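Local coordinates for aerobic respiration control sensor protein ArcB (PDB 2A0B), which senses redox conditions as a membrane histidine kinase and activates the regulator ArcA through a four-step phosphorelay, in which this C-terminal HPt domain is a phosphotransfer module, at residues V46-L51 and E99-M104; E62-K67 and Q84-D89; V73-L78 and H110-L115. One frame throughout, in Å; residues are numbered along the deposited sequence. Where two conformers were deposited one is given.

Contact 1: V46-L51 and E99-M104. With ZN (zinc ion), chain B.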
# COMPACT_ATOMS: atom_id res chain seq x y z
N VAL A 46 10.60 6.51 6.17
CA VAL A 46 10.96 7.64 5.33
C VAL A 46 9.78 8.61 5.23
O VAL A 46 10.02 9.82 5.29
CB VAL A 46 11.40 7.20 3.91
CG1 VAL A 46 11.53 8.38 2.95
CG2 VAL A 46 12.74 6.47 4.06
N LEU A 47 8.55 8.14 5.08
CA LEU A 47 7.38 8.99 5.08
C LEU A 47 7.36 9.85 6.38
O LEU A 47 7.18 11.06 6.23
CB LEU A 47 6.02 8.29 5.08
CG LEU A 47 5.42 7.90 3.75
CD1 LEU A 47 4.18 7.05 3.97
CD2 LEU A 47 5.11 9.15 2.91
N GLU A 48 7.54 9.17 7.48
CA GLU A 48 7.47 9.89 8.77
C GLU A 48 8.57 10.91 8.92
O GLU A 48 8.31 12.02 9.43
CB GLU A 48 7.60 8.91 9.94
CG GLU A 48 6.55 7.84 10.01
CD GLU A 48 5.26 8.29 10.65
OE1 GLU A 48 4.94 9.49 10.64
OE2 GLU A 48 4.58 7.40 11.20
N SER A 49 9.80 10.58 8.51
CA SER A 49 10.89 11.54 8.70
C SER A 49 10.66 12.74 7.79
O SER A 49 10.80 13.91 8.22
CB SER A 49 12.24 10.88 8.63
OG SER A 49 12.57 10.52 7.31
N ASN A 50 10.12 12.52 6.59
CA ASN A 50 9.80 13.64 5.70
C ASN A 50 8.65 14.49 6.26
O ASN A 50 8.63 15.73 6.13
CB ASN A 50 9.47 13.09 4.30
CG ASN A 50 10.74 12.81 3.51
OD1 ASN A 50 10.96 11.72 2.96
ND2 ASN A 50 11.58 13.83 3.36
N LEU A 51 7.70 13.84 6.91
CA LEU A 51 6.56 14.56 7.50
C LEU A 51 7.14 15.49 8.58
O LEU A 51 6.81 16.68 8.55
CB LEU A 51 5.53 13.62 8.07
CG LEU A 51 4.28 14.27 8.69
CD1 LEU A 51 3.53 15.13 7.66
CD2 LEU A 51 3.39 13.23 9.34
N GLU A 99 -2.48 12.37 8.80
CA GLU A 99 -3.47 11.37 9.17
C GLU A 99 -3.33 10.16 8.19
O GLU A 99 -3.31 9.03 8.68
CB GLU A 99 -4.91 11.82 9.17
CG GLU A 99 -5.86 10.79 9.79
CD GLU A 99 -6.82 11.33 10.83
OE1 GLU A 99 -6.63 12.47 11.33
OE2 GLU A 99 -7.85 10.69 11.17
N TRP A 100 -3.17 10.49 6.90
CA TRP A 100 -3.04 9.31 5.98
C TRP A 100 -1.76 8.61 6.23
O TRP A 100 -1.80 7.33 6.11
CB TRP A 100 -3.05 9.91 4.57
CG TRP A 100 -4.35 10.49 4.13
CD1 TRP A 100 -5.61 10.20 4.52
CD2 TRP A 100 -4.48 11.57 3.18
NE1 TRP A 100 -6.53 10.97 3.86
CE2 TRP A 100 -5.84 11.84 3.04
CE3 TRP A 100 -3.52 12.27 2.43
CZ2 TRP A 100 -6.35 12.81 2.16
CZ3 TRP A 100 -4.04 13.27 1.59
CH2 TRP A 100 -5.40 13.51 1.46
N ILE A 101 -0.66 9.21 6.58
CA ILE A 101 0.60 8.58 6.91
C ILE A 101 0.38 7.67 8.11
O ILE A 101 0.78 6.54 8.21
CB ILE A 101 1.75 9.55 7.05
CG1 ILE A 101 2.01 10.19 5.63
CG2 ILE A 101 2.94 8.91 7.73
CD1 ILE A 101 3.05 11.31 5.74
N GLU A 102 -0.20 8.26 9.23
CA GLU A 102 -0.44 7.41 10.39
C GLU A 102 -1.37 6.26 10.11
O GLU A 102 -1.16 5.16 10.67
CB GLU A 102 -1.13 8.35 11.45
CG GLU A 102 -1.35 7.59 12.74
CD GLU A 102 -0.15 7.11 13.50
OE1 GLU A 102 1.01 7.58 13.40
OE2 GLU A 102 -0.39 6.15 14.27
N GLU A 103 -2.42 6.38 9.35
CA GLU A 103 -3.35 5.36 8.94
C GLU A 103 -2.55 4.21 8.23
O GLU A 103 -2.69 3.06 8.60
CB GLU A 103 -4.37 5.91 8.00
CG GLU A 103 -5.39 4.87 7.63
CD GLU A 103 -6.37 5.38 6.64
OE1 GLU A 103 -6.61 6.64 6.47
OE2 GLU A 103 -7.05 4.59 5.94
N MET A 104 -1.73 4.69 7.30
CA MET A 104 -0.85 3.67 6.63
C MET A 104 0.03 2.93 7.59
O MET A 104 0.14 1.69 7.54
CB MET A 104 0.10 4.40 5.64
CG MET A 104 1.07 3.37 5.03
SD MET A 104 0.57 2.99 3.32
CE MET A 104 0.95 4.63 2.66
ZN ZN B . -6.86 2.52 5.86
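I101 directs CG1 and CD1 at L47 and L51: CG1 stands anti to the carbonyl carbon (chi1 -65°), and the extended second torsion carries CD1 out to the neighbouring helix. There CD1 is held between two leucines one helical turn apart, 4.1 Å from L47 CD2 and 4.1 Å from L51 CD2. The side chains of L51 and I101 run alongside one another with opposite sense, whereas those of L47 and I101 cross obliquely. I101 CG2, anti to the backbone N, lies beside L47 CB, again at 4.1 Å, and next to the E48 carboxylate. The bend of E48 at chi2 (-82°) sets its CD near I101 CG2, and OE1 lies 3.6 Å from that methyl; because E48 was modelled in two conformers, this touch is less certain than the leucine contacts. Helices 26-52 and 93-122 run antiparallel here, the short segments at 155° with their axes 10.4 Å apart, as neighbours in the four-helix bundle of the HPt domain. L47 CD1 also meets M104 CE at 4.2 Å, though M104 too has two conformers, and I66 of helix 56-72 continues this apolar layer. On another side of its helix, E103 is extended and binds the zinc ion through OE2 at 2.1 Å, with H77 and E107 as further ligands. No hydrogen bond or salt bridge joins the two segments, so apolar contact holds them; at its margin E48 OE2 lies tentatively 4.2 Å from E102 OE1, a like-charge approach that K105, at long range from E48, would probably offset in part.

Contact 2: E62-K67 and Q84-D89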
# COMPACT_ATOMS: atom_id res chain seq x y z
N GLU A 62 7.81 9.51 -1.76
CA GLU A 62 7.67 8.23 -1.05
C GLU A 62 6.27 7.73 -1.21
O GLU A 62 5.97 6.50 -1.33
CB GLU A 62 8.14 8.38 0.41
CG GLU A 62 8.50 7.04 1.03
CD GLU A 62 9.78 6.44 0.46
OE1 GLU A 62 10.48 7.07 -0.36
OE2 GLU A 62 10.08 5.30 0.85
N GLY A 63 5.23 8.61 -1.18
CA GLY A 63 3.87 8.20 -1.44
C GLY A 63 3.76 7.44 -2.82
O GLY A 63 3.07 6.49 -2.91
N HIS A 64 4.38 8.07 -3.83
CA HIS A 64 4.34 7.46 -5.18
C HIS A 64 5.03 6.10 -5.18
O HIS A 64 4.46 5.21 -5.87
CB HIS A 64 5.15 8.44 -6.05
CG HIS A 64 5.16 8.01 -7.51
ND1 HIS A 64 4.07 7.99 -8.31
CD2 HIS A 64 6.23 7.53 -8.22
CE1 HIS A 64 4.43 7.54 -9.55
NE2 HIS A 64 5.71 7.29 -9.46
N LYS A 65 6.12 5.98 -4.48
CA LYS A 65 6.81 4.67 -4.42
C LYS A 65 5.92 3.61 -3.79
O LYS A 65 5.72 2.50 -4.31
CB LYS A 65 8.11 4.84 -3.70
CG LYS A 65 9.18 3.75 -3.81
CD LYS A 65 10.32 4.03 -2.84
CE LYS A 65 11.00 5.34 -3.16
NZ LYS A 65 12.06 5.71 -2.19
N ILE A 66 5.27 3.99 -2.65
CA ILE A 66 4.38 2.99 -2.05
C ILE A 66 3.21 2.70 -2.87
O ILE A 66 2.69 1.54 -2.90
CB ILE A 66 3.96 3.59 -0.62
CG1 ILE A 66 5.16 3.58 0.29
CG2 ILE A 66 2.84 2.74 -0.05
CD1 ILE A 66 4.98 4.52 1.51
N LYS A 67 2.53 3.62 -3.59
CA LYS A 67 1.41 3.47 -4.43
C LYS A 67 1.76 2.32 -5.49
O LYS A 67 0.93 1.47 -5.66
CB LYS A 67 1.06 4.76 -5.17
CG LYS A 67 -0.11 4.58 -6.11
CD LYS A 67 -0.33 5.75 -7.05
CE LYS A 67 -1.46 5.47 -8.04
NZ LYS A 67 -1.43 6.61 -9.04
N GLN A 84 -3.45 9.30 -2.46
CA GLN A 84 -3.77 10.58 -1.76
C GLN A 84 -2.53 11.26 -1.26
O GLN A 84 -2.37 12.49 -1.45
CB GLN A 84 -4.70 10.26 -0.56
CG GLN A 84 -6.07 9.81 -1.00
CD GLN A 84 -6.87 9.08 0.07
OE1 GLN A 84 -7.91 8.52 -0.24
NE2 GLN A 84 -6.42 8.95 1.30
N ILE A 85 -1.55 10.60 -0.65
CA ILE A 85 -0.31 11.13 -0.16
C ILE A 85 0.51 11.83 -1.24
O ILE A 85 1.12 12.87 -1.06
CB ILE A 85 0.55 10.07 0.57
CG1 ILE A 85 -0.25 9.68 1.86
CG2 ILE A 85 1.90 10.55 0.95
CD1 ILE A 85 0.22 8.41 2.55
N GLN A 86 0.46 11.23 -2.48
CA GLN A 86 1.24 11.93 -3.52
C GLN A 86 0.42 12.94 -4.23
O GLN A 86 0.89 13.44 -5.31
CB GLN A 86 1.80 10.84 -4.52
CG GLN A 86 0.76 10.23 -5.37
CD GLN A 86 1.17 9.63 -6.73
OE1 GLN A 86 2.23 9.05 -6.82
NE2 GLN A 86 0.33 9.75 -7.73
N SER A 87 -0.72 13.46 -3.73
CA SER A 87 -1.56 14.39 -4.47
C SER A 87 -1.73 15.75 -3.73
O SER A 87 -2.86 15.96 -3.26
CB SER A 87 -2.91 13.79 -4.76
OG SER A 87 -2.85 12.68 -5.62
N PRO A 88 -0.73 16.57 -3.72
CA PRO A 88 -0.77 17.86 -3.00
C PRO A 88 -1.71 18.82 -3.68
O PRO A 88 -2.03 19.86 -3.06
CB PRO A 88 0.65 18.36 -2.90
CG PRO A 88 1.35 17.69 -4.06
CD PRO A 88 0.65 16.38 -4.24
N ASP A 89 -2.29 18.53 -4.83
CA ASP A 89 -3.31 19.31 -5.48
C ASP A 89 -4.66 19.23 -4.76
O ASP A 89 -5.57 20.02 -5.02
CB ASP A 89 -3.50 18.84 -6.94
CG ASP A 89 -3.75 17.33 -7.06
OD1 ASP A 89 -2.80 16.57 -6.81
OD2 ASP A 89 -4.83 16.89 -7.44
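H64, the phosphorylation site of this HPt domain, is hydrogen-bonded by Q86 in a close contact between helix 56-72 and the C-terminal end of helix 76-85. The donor is H64 ND1 and the acceptor Q86 OE1, 2.6 Å away, with an N-H...O angle of 144°. OE1 lies at the ring edge, only 4° out of the imidazole plane, and ND1 in turn lies in the carbonyl plane of the amide, and ring and amide are nearly coplanar. Both torsions matter: H64 CG is anti to the backbone N, while Q86 CG sits between its backbone N and carbonyl carbon (chi1 71°), and from there the extended chain reaches back to the imidazole. The bond at ND1 would restrain rotation of the ring, with NE2 on its far side, consistent with NE2 being the phosphate acceptor as in other HPt domains. The phosphoryl group itself is absent here.

The backbones come very near each other beside this bond, G63 CA lying 5.0 Å from Q86 CA. G63 CA packs on I85 CG2 at 3.9 Å, and a CB at this position would fall 2.8 Å from the same methyl, so the close approach depends on the missing side chain. K67 crosses Q86 at about a right angle, its NZ 3.8 Å from Q86 NE2 and hydrogen-bonded instead to Q83.

Q86 is the first residue to leave helical geometry after I85, whose carbonyl O is bonded to W93 NE1. H64 itself is solvent-exposed on helix 56-72. Further into the bundle, I66 reaches Y43 of helix 26-52, while I85 touches M104 of helix 93-122.

Contact 3: V73-L78 and H110-L115. With ZN (zinc ion), chain B.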
# COMPACT_ATOMS: atom_id res chain seq x y z
N VAL A 73 1.00 -5.73 -5.96
CA VAL A 73 0.54 -6.93 -5.28
C VAL A 73 -0.93 -6.89 -4.91
O VAL A 73 -1.41 -7.81 -4.20
CB VAL A 73 1.42 -7.25 -4.07
CG1 VAL A 73 2.84 -7.62 -4.51
CG2 VAL A 73 1.50 -6.11 -3.04
N GLY A 74 -1.73 -5.97 -5.41
CA GLY A 74 -3.18 -5.98 -5.22
C GLY A 74 -3.67 -5.35 -3.86
O GLY A 74 -4.85 -5.70 -3.65
N LEU A 75 -2.78 -4.59 -3.34
CA LEU A 75 -3.28 -3.94 -2.01
C LEU A 75 -3.98 -2.62 -2.43
O LEU A 75 -3.25 -1.62 -2.29
CB LEU A 75 -2.10 -3.81 -1.09
CG LEU A 75 -1.50 -5.18 -0.57
CD1 LEU A 75 -0.15 -5.02 0.05
CD2 LEU A 75 -2.52 -5.79 0.39
N ARG A 76 -5.21 -2.72 -2.84
CA ARG A 76 -5.95 -1.60 -3.42
C ARG A 76 -6.13 -0.43 -2.40
O ARG A 76 -5.90 0.69 -2.78
CB ARG A 76 -7.30 -2.13 -3.83
CG ARG A 76 -8.30 -1.21 -4.51
CD ARG A 76 -9.71 -1.59 -4.06
NE ARG A 76 -10.44 -2.63 -4.72
CZ ARG A 76 -10.93 -2.79 -5.95
NH1 ARG A 76 -10.75 -1.94 -6.95
NH2 ARG A 76 -11.62 -3.90 -6.27
N HIS A 77 -6.38 -0.80 -1.13
CA HIS A 77 -6.57 0.38 -0.21
C HIS A 77 -5.31 1.06 0.13
O HIS A 77 -5.21 2.33 0.26
CB HIS A 77 -7.25 -0.21 1.05
CG HIS A 77 -7.37 0.83 2.16
ND1 HIS A 77 -8.13 1.96 1.94
CD2 HIS A 77 -6.78 0.87 3.35
CE1 HIS A 77 -8.04 2.70 3.06
NE2 HIS A 77 -7.23 2.08 3.86
N LEU A 78 -4.15 0.40 0.26
CA LEU A 78 -2.87 0.96 0.48
C LEU A 78 -2.46 1.79 -0.77
O LEU A 78 -1.85 2.83 -0.67
CB LEU A 78 -1.72 0.03 0.84
CG LEU A 78 -1.94 -0.82 2.12
CD1 LEU A 78 -0.72 -1.65 2.46
CD2 LEU A 78 -2.12 0.19 3.31
N HIS A 110 -1.71 -5.43 8.82
CA HIS A 110 -2.99 -6.06 8.74
C HIS A 110 -3.49 -6.34 7.34
O HIS A 110 -4.06 -7.35 6.99
CB HIS A 110 -4.04 -5.22 9.57
CG HIS A 110 -5.45 -5.60 9.34
ND1 HIS A 110 -6.03 -6.70 9.94
CD2 HIS A 110 -6.48 -5.09 8.61
CE1 HIS A 110 -7.27 -6.85 9.58
NE2 HIS A 110 -7.60 -5.87 8.77
N ASP A 111 -3.30 -5.32 6.43
CA ASP A 111 -3.69 -5.48 5.05
C ASP A 111 -2.80 -6.66 4.43
O ASP A 111 -3.51 -7.38 3.73
CB ASP A 111 -3.35 -4.21 4.27
CG ASP A 111 -4.31 -3.04 4.41
OD1 ASP A 111 -4.66 -2.81 5.62
OD2 ASP A 111 -4.85 -2.39 3.51
N VAL A 112 -1.58 -6.70 4.84
CA VAL A 112 -0.78 -7.88 4.26
C VAL A 112 -1.33 -9.19 4.77
O VAL A 112 -1.52 -10.18 4.05
CB VAL A 112 0.66 -7.69 4.64
CG1 VAL A 112 1.51 -8.98 4.53
CG2 VAL A 112 1.32 -6.53 3.88
N GLU A 113 -1.73 -9.24 6.11
CA GLU A 113 -2.30 -10.51 6.57
C GLU A 113 -3.57 -10.90 5.91
O GLU A 113 -3.95 -12.06 5.69
CB GLU A 113 -2.58 -10.35 8.12
CG GLU A 113 -1.31 -10.25 8.88
CD GLU A 113 -1.44 -9.82 10.35
OE1 GLU A 113 -2.52 -9.33 10.71
OE2 GLU A 113 -0.47 -9.98 11.07
N VAL A 114 -4.50 -9.98 5.52
CA VAL A 114 -5.70 -10.18 4.80
C VAL A 114 -5.37 -10.74 3.36
O VAL A 114 -6.08 -11.64 3.01
CB VAL A 114 -6.54 -8.88 4.68
CG1 VAL A 114 -7.72 -9.05 3.78
CG2 VAL A 114 -7.08 -8.59 6.12
N LEU A 115 -4.36 -10.18 2.76
CA LEU A 115 -4.03 -10.74 1.38
C LEU A 115 -3.46 -12.14 1.54
O LEU A 115 -3.91 -13.00 0.77
CB LEU A 115 -3.09 -9.74 0.75
CG LEU A 115 -2.47 -10.28 -0.60
CD1 LEU A 115 -3.59 -10.54 -1.51
CD2 LEU A 115 -1.45 -9.23 -1.04
ZN ZN B . -6.86 2.52 5.86
O HOH W 1 -4.75 -2.66 0.88
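The Schellman motif that ends helix 56-72, and the first turn of helix 76-85 that follows, pack on helix 93-122 in the HPt four-helix bundle: V73 and L75 meet L115, and H77 and L78 meet D111. G74 is the C-prime residue, with a positive phi (83°) at which a CB would jam against the carbonyl O of V73. That oxygen is buried without a polar partner, 3.5 Å from L115 CD2. The side chains of L75 and L115 cross at about a right angle, CD2 to CD2 at 3.9 Å, and F36 of helix 26-52 also touches L75. D111 and L78 meet tip to tip, with D111 OD2 3.6 Å from L78 CG; L78 also touches M104 and W108 of helix 93-122. An alanine in place of L78 would probably open a gap beside the D111 carboxylate and leave M104 and W108 less well packed. D111 OD2 also lies in the plane of the H77 ring, at its edge, 3.8 Å from CD2; NE2 of the same ring binds the zinc ion at 2.1 Å. A water links the segments, donating to D111 OD2 at 2.6 Å and accepting from L78 N at 3.2 Å.

Overall arrangement
From the N terminus, two short helices precede helix 26-52, near whose end contact 1 opens at 46-51. Contact 2 begins next, at 62-67 on helix 56-72, followed by contact 3 at 73-78, across the turn into helix 76-85. Contact 2 closes first, at 84-89, and so falls wholly within the span of contact 1, which closes at 99-104. Contact 3 closes last, at 110-115, crossing both others. Contacts 1 and 2 have centres about 11 Å apart and meet through packing of their side chains. Contacts 1 and 3 share helix 93-122 and the zinc ion. Together they tie the four bundle helices.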